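Local coordinates for protein INRS (Synechocystis sp. pcc 6803, PDB 5FMN) that acts as a nickel-responsive transcriptional regulator that binds DNA and nickel, probably repressing its target genes until the metal is present, at the interface of chains A and B and the interface of chains A and C. Sequence-based numbering; all coordinates share one arbitrary frame. Chains: chain A/B/C, INRS.

Contact 1: the interface of chains A and B. Residues chain A 93, 96, 100; chain B 20-21, 80.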
# COMPACT_ATOMS: atom_id res chain seq x y z
N GLU A 93 -9.24 -11.31 -26.17
CA GLU A 93 -9.02 -9.86 -25.98
C GLU A 93 -9.97 -9.24 -24.94
O GLU A 93 -9.54 -8.45 -24.10
CB GLU A 93 -9.16 -9.08 -27.29
CG GLU A 93 -8.46 -7.71 -27.24
CD GLU A 93 -6.93 -7.82 -27.33
OE1 GLU A 93 -6.46 -8.48 -28.27
OE2 GLU A 93 -6.18 -7.27 -26.47
N LEU A 96 -9.17 -10.58 -21.36
CA LEU A 96 -7.97 -9.90 -20.91
C LEU A 96 -8.26 -8.48 -20.45
O LEU A 96 -7.72 -8.01 -19.44
CB LEU A 96 -6.93 -9.88 -22.05
CG LEU A 96 -5.62 -9.19 -21.68
CD1 LEU A 96 -4.97 -9.88 -20.49
CD2 LEU A 96 -4.68 -9.15 -22.89
N LYS A 100 -7.71 -6.77 -16.70
CA LYS A 100 -6.94 -5.53 -16.47
C LYS A 100 -7.74 -4.42 -15.77
O LYS A 100 -7.20 -3.67 -14.94
CB LYS A 100 -6.41 -5.01 -17.80
CG LYS A 100 -5.29 -5.82 -18.40
CD LYS A 100 -5.28 -5.52 -19.89
CE LYS A 100 -3.92 -5.59 -20.54
NZ LYS A 100 -3.90 -4.77 -21.78
N VAL B 20 -6.23 -2.40 -28.21
CA VAL B 20 -6.04 -3.83 -28.39
C VAL B 20 -4.63 -4.12 -27.84
O VAL B 20 -3.68 -3.42 -28.20
CB VAL B 20 -6.14 -4.20 -29.89
CG1 VAL B 20 -5.36 -5.48 -30.23
CG2 VAL B 20 -7.61 -4.30 -30.31
N HIS B 21 -4.50 -5.10 -26.94
CA HIS B 21 -3.27 -5.27 -26.16
C HIS B 21 -2.07 -5.45 -27.08
O HIS B 21 -2.15 -6.22 -28.04
CB HIS B 21 -3.36 -6.48 -25.20
CG HIS B 21 -2.06 -6.79 -24.49
ND1 HIS B 21 -1.68 -6.16 -23.32
CD2 HIS B 21 -1.06 -7.64 -24.80
CE1 HIS B 21 -0.50 -6.60 -22.94
NE2 HIS B 21 -0.09 -7.50 -23.83
N ASN B 80 -1.47 -11.76 -20.22
CA ASN B 80 -1.74 -12.02 -21.62
C ASN B 80 -1.23 -13.38 -22.10
O ASN B 80 -1.99 -14.13 -22.71
CB ASN B 80 -1.21 -10.90 -22.51
CG ASN B 80 -1.53 -11.12 -23.98
OD1 ASN B 80 -2.58 -11.67 -24.33
ND2 ASN B 80 -0.60 -10.77 -24.84
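The C-terminal helix 92-106 of chain A lies against the N-terminal loop of chain B and against helix 53-89 of the same partner, giving a small example of a tail held through both its backbone and its ring. The first hold is on the backbone of B:His21, whose amide N donates to the carboxylate OE2 of A:Glu93 at 2.8 Å. The bond is nearly straight, 160° at the hydrogen, but arrives from above the carboxylate plane. The second is on the ring: the side-chain amine NZ of A:Lys100 donates to the imidazole ND1 of B:His21 at 3.0 Å, slightly tilted from the ring plane. The imidazole CG stands anti to its backbone N (chi1 174°), which carries the ring away from A:Glu93 and toward the lysine. Between the polar ends, A:Leu96 CD2 touches B:His21 CB at 3.8 Å and, in a direction roughly at right angles to this, the amide oxygen OD1 of B:Asn80 at 3.6 Å. B:Val20 CG1 rests 3.7 Å from A:Glu93 OE1. The site thus ties the N-terminal segment of one subunit to the last helix of another, and could link the placement of that histidine, a possible metal ligand, to how the subunits pair.

Contact 2: the interface of chains A and B. Residues chain A 75, 79, 83, 96, 99-100, 103; chain B 75-76, 79, 99, 103.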
# COMPACT_ATOMS: atom_id res chain seq x y z
N LEU A 75 -10.83 -11.28 -6.11
CA LEU A 75 -10.11 -11.11 -7.36
C LEU A 75 -9.68 -12.45 -7.99
O LEU A 75 -9.78 -12.61 -9.18
CB LEU A 75 -8.90 -10.21 -7.15
CG LEU A 75 -8.01 -9.94 -8.36
CD1 LEU A 75 -8.69 -9.04 -9.38
CD2 LEU A 75 -6.68 -9.34 -7.92
N MET A 79 -10.78 -13.64 -11.74
CA MET A 79 -9.77 -14.03 -12.68
C MET A 79 -9.94 -15.46 -13.17
O MET A 79 -9.83 -15.72 -14.37
CB MET A 79 -8.41 -13.78 -12.04
CG MET A 79 -8.02 -12.33 -12.32
SD MET A 79 -6.89 -11.40 -11.29
CE MET A 79 -6.18 -10.28 -12.49
N ILE A 83 -10.51 -16.53 -17.15
CA ILE A 83 -9.58 -17.43 -17.87
C ILE A 83 -10.28 -18.72 -18.26
O ILE A 83 -10.03 -19.25 -19.33
CB ILE A 83 -8.29 -17.70 -17.05
CG1 ILE A 83 -7.42 -16.43 -17.05
CG2 ILE A 83 -7.47 -18.86 -17.57
CD1 ILE A 83 -6.11 -16.55 -16.31
N LEU A 96 -9.17 -10.58 -21.36
CA LEU A 96 -7.97 -9.90 -20.91
C LEU A 96 -8.26 -8.48 -20.45
O LEU A 96 -7.72 -8.01 -19.44
CB LEU A 96 -6.93 -9.88 -22.05
CG LEU A 96 -5.62 -9.19 -21.68
CD1 LEU A 96 -4.97 -9.88 -20.49
CD2 LEU A 96 -4.68 -9.15 -22.89
N LEU A 99 -9.85 -8.50 -17.11
CA LEU A 99 -8.91 -8.78 -16.06
C LEU A 99 -8.16 -7.51 -15.69
O LEU A 99 -8.05 -7.17 -14.51
CB LEU A 99 -7.93 -9.83 -16.53
CG LEU A 99 -8.46 -11.25 -16.67
CD1 LEU A 99 -7.35 -12.16 -17.17
CD2 LEU A 99 -9.03 -11.75 -15.36
N LYS A 100 -7.71 -6.77 -16.70
CA LYS A 100 -6.94 -5.53 -16.47
C LYS A 100 -7.74 -4.42 -15.77
O LYS A 100 -7.20 -3.67 -14.94
CB LYS A 100 -6.41 -5.01 -17.80
CG LYS A 100 -5.29 -5.82 -18.40
CD LYS A 100 -5.28 -5.52 -19.89
CE LYS A 100 -3.92 -5.59 -20.54
NZ LYS A 100 -3.90 -4.77 -21.78
N LEU A 103 -7.91 -5.38 -12.08
CA LEU A 103 -6.65 -4.99 -11.47
C LEU A 103 -6.48 -3.47 -11.32
O LEU A 103 -5.80 -3.03 -10.41
CB LEU A 103 -5.47 -5.50 -12.31
CG LEU A 103 -5.07 -6.97 -12.16
CD1 LEU A 103 -3.91 -7.28 -13.09
CD2 LEU A 103 -4.70 -7.27 -10.73
N LEU B 75 3.43 -7.37 -15.61
CA LEU B 75 2.31 -8.19 -15.23
C LEU B 75 1.24 -8.34 -16.32
O LEU B 75 0.71 -9.43 -16.52
CB LEU B 75 1.69 -7.64 -13.95
CG LEU B 75 0.51 -8.43 -13.38
CD1 LEU B 75 1.01 -9.76 -12.84
CD2 LEU B 75 -0.20 -7.63 -12.30
N ASP B 76 0.86 -7.25 -16.96
CA ASP B 76 -0.10 -7.31 -18.07
C ASP B 76 0.35 -8.26 -19.17
O ASP B 76 -0.45 -9.09 -19.61
CB ASP B 76 -0.32 -5.92 -18.66
CG ASP B 76 -1.23 -5.06 -17.80
OD1 ASP B 76 -1.85 -5.65 -16.85
OD2 ASP B 76 -1.32 -3.83 -18.09
N MET B 79 0.06 -11.89 -17.87
CA MET B 79 -1.37 -12.23 -17.86
C MET B 79 -1.84 -12.61 -19.25
O MET B 79 -2.57 -13.59 -19.41
CB MET B 79 -2.24 -11.06 -17.39
CG MET B 79 -2.82 -11.15 -15.98
SD MET B 79 -4.13 -9.94 -15.63
CE MET B 79 -3.42 -8.42 -16.31
N LEU B 99 -0.48 -17.33 -13.00
CA LEU B 99 -0.93 -15.98 -12.84
C LEU B 99 -0.81 -15.64 -11.38
O LEU B 99 -0.39 -14.53 -11.06
CB LEU B 99 -2.39 -15.81 -13.26
CG LEU B 99 -2.66 -14.49 -13.98
CD1 LEU B 99 -4.13 -14.37 -14.32
CD2 LEU B 99 -2.20 -13.31 -13.13
N LEU B 103 1.00 -12.50 -9.40
CA LEU B 103 0.27 -11.58 -8.49
C LEU B 103 0.76 -11.62 -7.06
O LEU B 103 0.72 -10.62 -6.37
CB LEU B 103 -1.22 -11.92 -8.46
CG LEU B 103 -2.09 -11.46 -9.60
CD1 LEU B 103 -3.51 -11.95 -9.42
CD2 LEU B 103 -2.06 -9.94 -9.65
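This patch is the apolar heart of a two-fold helix packing, in which helices 53-89 and 92-106 of one CsoR-family subunit meet the same pair from another. Two methionines lie near its middle, their side chains crossing at about a right angle, with the methyl CE of A:Met79 3.8 Å from the sulfur of B:Met79. They depart from strict symmetry. A:Met79 stays extended out to its methyl (chi3 151°), whereas B:Met79 folds back at its last torsion (chi3 -46°), which places its CE against CG of A:Lys100 and tip to tip with A:Leu103. On the other half, A:Met79 offers its sulfur rather than its methyl to B:Leu103, SD to CD1 being 3.9 Å. Flexible thioethers thereby fill equivalent places with different shapes. A:Leu103 and B:Leu103 meet through their CD2 methyls at 3.9 Å, and A:Leu103 CD1 also leans on B:Leu75 CD2 at 3.8 Å. Toward the rim, the aliphatic part of A:Lys100 runs obliquely across B:Asp76, CE lying 3.9 Å from the carboxylate carbon CG. Their charged ends, NZ and OD2, remain 4.6 Å apart, so any attraction is probably long-range rather than a direct bond. At a further margin of the patch the CD1 methyl of A:Ile83 abuts CD1 of B:Leu99 at 3.5 Å.

Contact 3: the interface of chains A and C. Residues chain A 33, 36-37, 40, 63, 67; chain C 33, 36-37, 40, 63, 67.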
# COMPACT_ATOMS: atom_id res chain seq x y z
N LEU A 33 -15.70 -12.73 6.37
CA LEU A 33 -16.29 -11.43 6.57
C LEU A 33 -16.98 -11.27 7.93
O LEU A 33 -16.85 -10.25 8.55
CB LEU A 33 -17.28 -11.14 5.47
CG LEU A 33 -16.68 -10.85 4.10
CD1 LEU A 33 -17.73 -11.02 3.00
CD2 LEU A 33 -16.11 -9.45 4.09
N ILE A 36 -14.02 -10.69 10.30
CA ILE A 36 -13.58 -9.31 10.20
C ILE A 36 -14.52 -8.37 11.01
O ILE A 36 -14.06 -7.46 11.67
CB ILE A 36 -13.51 -8.88 8.72
CG1 ILE A 36 -12.30 -9.53 8.05
CG2 ILE A 36 -13.47 -7.37 8.57
CD1 ILE A 36 -12.33 -9.37 6.54
N GLU A 37 -15.82 -8.60 10.90
CA GLU A 37 -16.85 -7.86 11.65
C GLU A 37 -16.65 -7.98 13.16
O GLU A 37 -16.60 -6.97 13.88
CB GLU A 37 -18.21 -8.43 11.24
CG GLU A 37 -19.41 -7.51 11.27
CD GLU A 37 -20.71 -8.29 11.17
OE1 GLU A 37 -20.77 -9.28 10.41
OE2 GLU A 37 -21.68 -7.90 11.85
N ILE A 40 -13.58 -5.98 14.18
CA ILE A 40 -13.83 -4.55 14.29
C ILE A 40 -14.56 -4.22 15.57
O ILE A 40 -14.24 -3.21 16.17
CB ILE A 40 -14.60 -4.00 13.07
CG1 ILE A 40 -13.60 -3.53 12.04
CG2 ILE A 40 -15.47 -2.80 13.42
CD1 ILE A 40 -14.09 -3.80 10.65
N VAL A 63 -6.92 -6.22 11.11
CA VAL A 63 -8.20 -6.07 10.40
C VAL A 63 -7.92 -5.67 8.94
O VAL A 63 -8.53 -6.19 8.00
CB VAL A 63 -9.08 -4.97 11.03
CG1 VAL A 63 -10.30 -4.68 10.18
CG2 VAL A 63 -9.52 -5.35 12.43
N LEU A 67 -8.84 -7.81 5.57
CA LEU A 67 -9.61 -7.22 4.49
C LEU A 67 -8.90 -7.36 3.14
O LEU A 67 -9.51 -7.72 2.15
CB LEU A 67 -9.81 -5.75 4.79
CG LEU A 67 -10.79 -5.02 3.90
CD1 LEU A 67 -12.17 -5.61 4.10
CD2 LEU A 67 -10.74 -3.56 4.28
N LEU C 33 -16.37 3.51 13.94
CA LEU C 33 -16.17 2.07 13.95
C LEU C 33 -17.46 1.27 13.79
O LEU C 33 -17.44 0.19 13.21
CB LEU C 33 -15.43 1.65 15.23
CG LEU C 33 -13.96 2.10 15.28
CD1 LEU C 33 -13.43 2.05 16.71
CD2 LEU C 33 -13.12 1.20 14.38
N ILE C 36 -18.24 1.29 10.16
CA ILE C 36 -17.38 0.34 9.44
C ILE C 36 -17.86 -1.11 9.59
O ILE C 36 -17.93 -1.86 8.61
CB ILE C 36 -15.96 0.47 9.96
CG1 ILE C 36 -15.36 1.75 9.41
CG2 ILE C 36 -15.13 -0.74 9.61
CD1 ILE C 36 -14.07 2.13 10.10
N GLU C 37 -18.28 -1.45 10.81
CA GLU C 37 -18.97 -2.72 11.09
C GLU C 37 -20.21 -2.95 10.22
O GLU C 37 -20.38 -4.03 9.63
CB GLU C 37 -19.38 -2.73 12.57
CG GLU C 37 -19.56 -4.11 13.15
CD GLU C 37 -20.36 -4.10 14.43
OE1 GLU C 37 -20.14 -3.18 15.25
OE2 GLU C 37 -21.20 -5.02 14.60
N ILE C 40 -19.18 -3.61 6.65
CA ILE C 40 -18.73 -4.99 6.44
C ILE C 40 -19.87 -5.97 6.37
O ILE C 40 -19.85 -6.91 5.57
CB ILE C 40 -17.73 -5.43 7.51
CG1 ILE C 40 -16.35 -5.08 7.02
CG2 ILE C 40 -17.75 -6.93 7.75
CD1 ILE C 40 -15.47 -4.66 8.16
N VAL C 63 -14.70 0.27 2.57
CA VAL C 63 -14.46 -0.16 3.93
C VAL C 63 -12.98 0.04 4.33
O VAL C 63 -12.67 0.55 5.40
CB VAL C 63 -14.78 -1.66 4.08
CG1 VAL C 63 -14.34 -2.15 5.45
CG2 VAL C 63 -16.25 -1.94 3.86
N LEU C 67 -11.52 2.52 7.19
CA LEU C 67 -10.59 2.03 8.21
C LEU C 67 -9.34 2.90 8.29
O LEU C 67 -8.87 3.21 9.38
CB LEU C 67 -10.22 0.59 7.91
CG LEU C 67 -9.47 -0.19 8.99
CD1 LEU C 67 -10.29 -0.29 10.27
CD2 LEU C 67 -9.13 -1.58 8.46
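Helix 23-48 of chain A packs on helix 26-48 of chain C, while helix 53-89 of each chain adds side chains from the flank, an instance of an antiparallel helical bundle built from two hairpins. A:Ile40 and C:Ile40 point toward each other, tip to tip; the modelled separation of their end methyls is too short to be reliable, so their exact placement is doubtful. Each also crosses C:Ile36 or A:Ile36 at about a right angle: A:Ile40 CD1 lies 3.4 Å from C:Ile36 CG2, and the reverse pair repeats this. The other branch, CG2, stands anti to the backbone N and turns to the opposing helix, where that of A:Ile40 meets the carbonyl O of C:Leu33 at 3.6 Å and CB of C:Glu37 at 4.0 Å. An alanine in place of A:Ile40 would probably open a gap at the two-fold centre, leaving the CG2 methyl of C:Ile36 and the stem of C:Glu37 without their partner. Beside the isoleucines, the glutamates meet through their aliphatic stems, A:Glu37 CG to C:Glu37 CG at 3.9 Å. A:Glu37 OE2 lies 4.0 Å from C:Glu37 OE2, the carboxylates nearly coplanar (30° apart), a like-charge approach that might favour proton uptake or screening. From helix 53-89, A:Val63 CG1 touches C:Leu67 CD2 at 3.7 Å. The patch lies around the middle of helix 23-48 and toward the start of helix 53-89, joining the first two helices of both subunits.

Contacts 1 and 2 are neighbouring parts of one interface, their C-alpha centres about 9 Å apart, and both draw on A:Leu96 and A:Lys100 of helix 92-106. A polar rim and an apolar interior are thus carried by the same helix. Contact 3 is separate, its centre about 34 Å from that of contact 1 and 26 Å from that of contact 2, and joins chain A to a different partner. The long helix 53-89 of chain A serves both contacts 2 and 3 at different points along its length. In CsoR-family dimers of dimers, the antiparallel A–C bundle is likely the dimer and A–B the join between dimers.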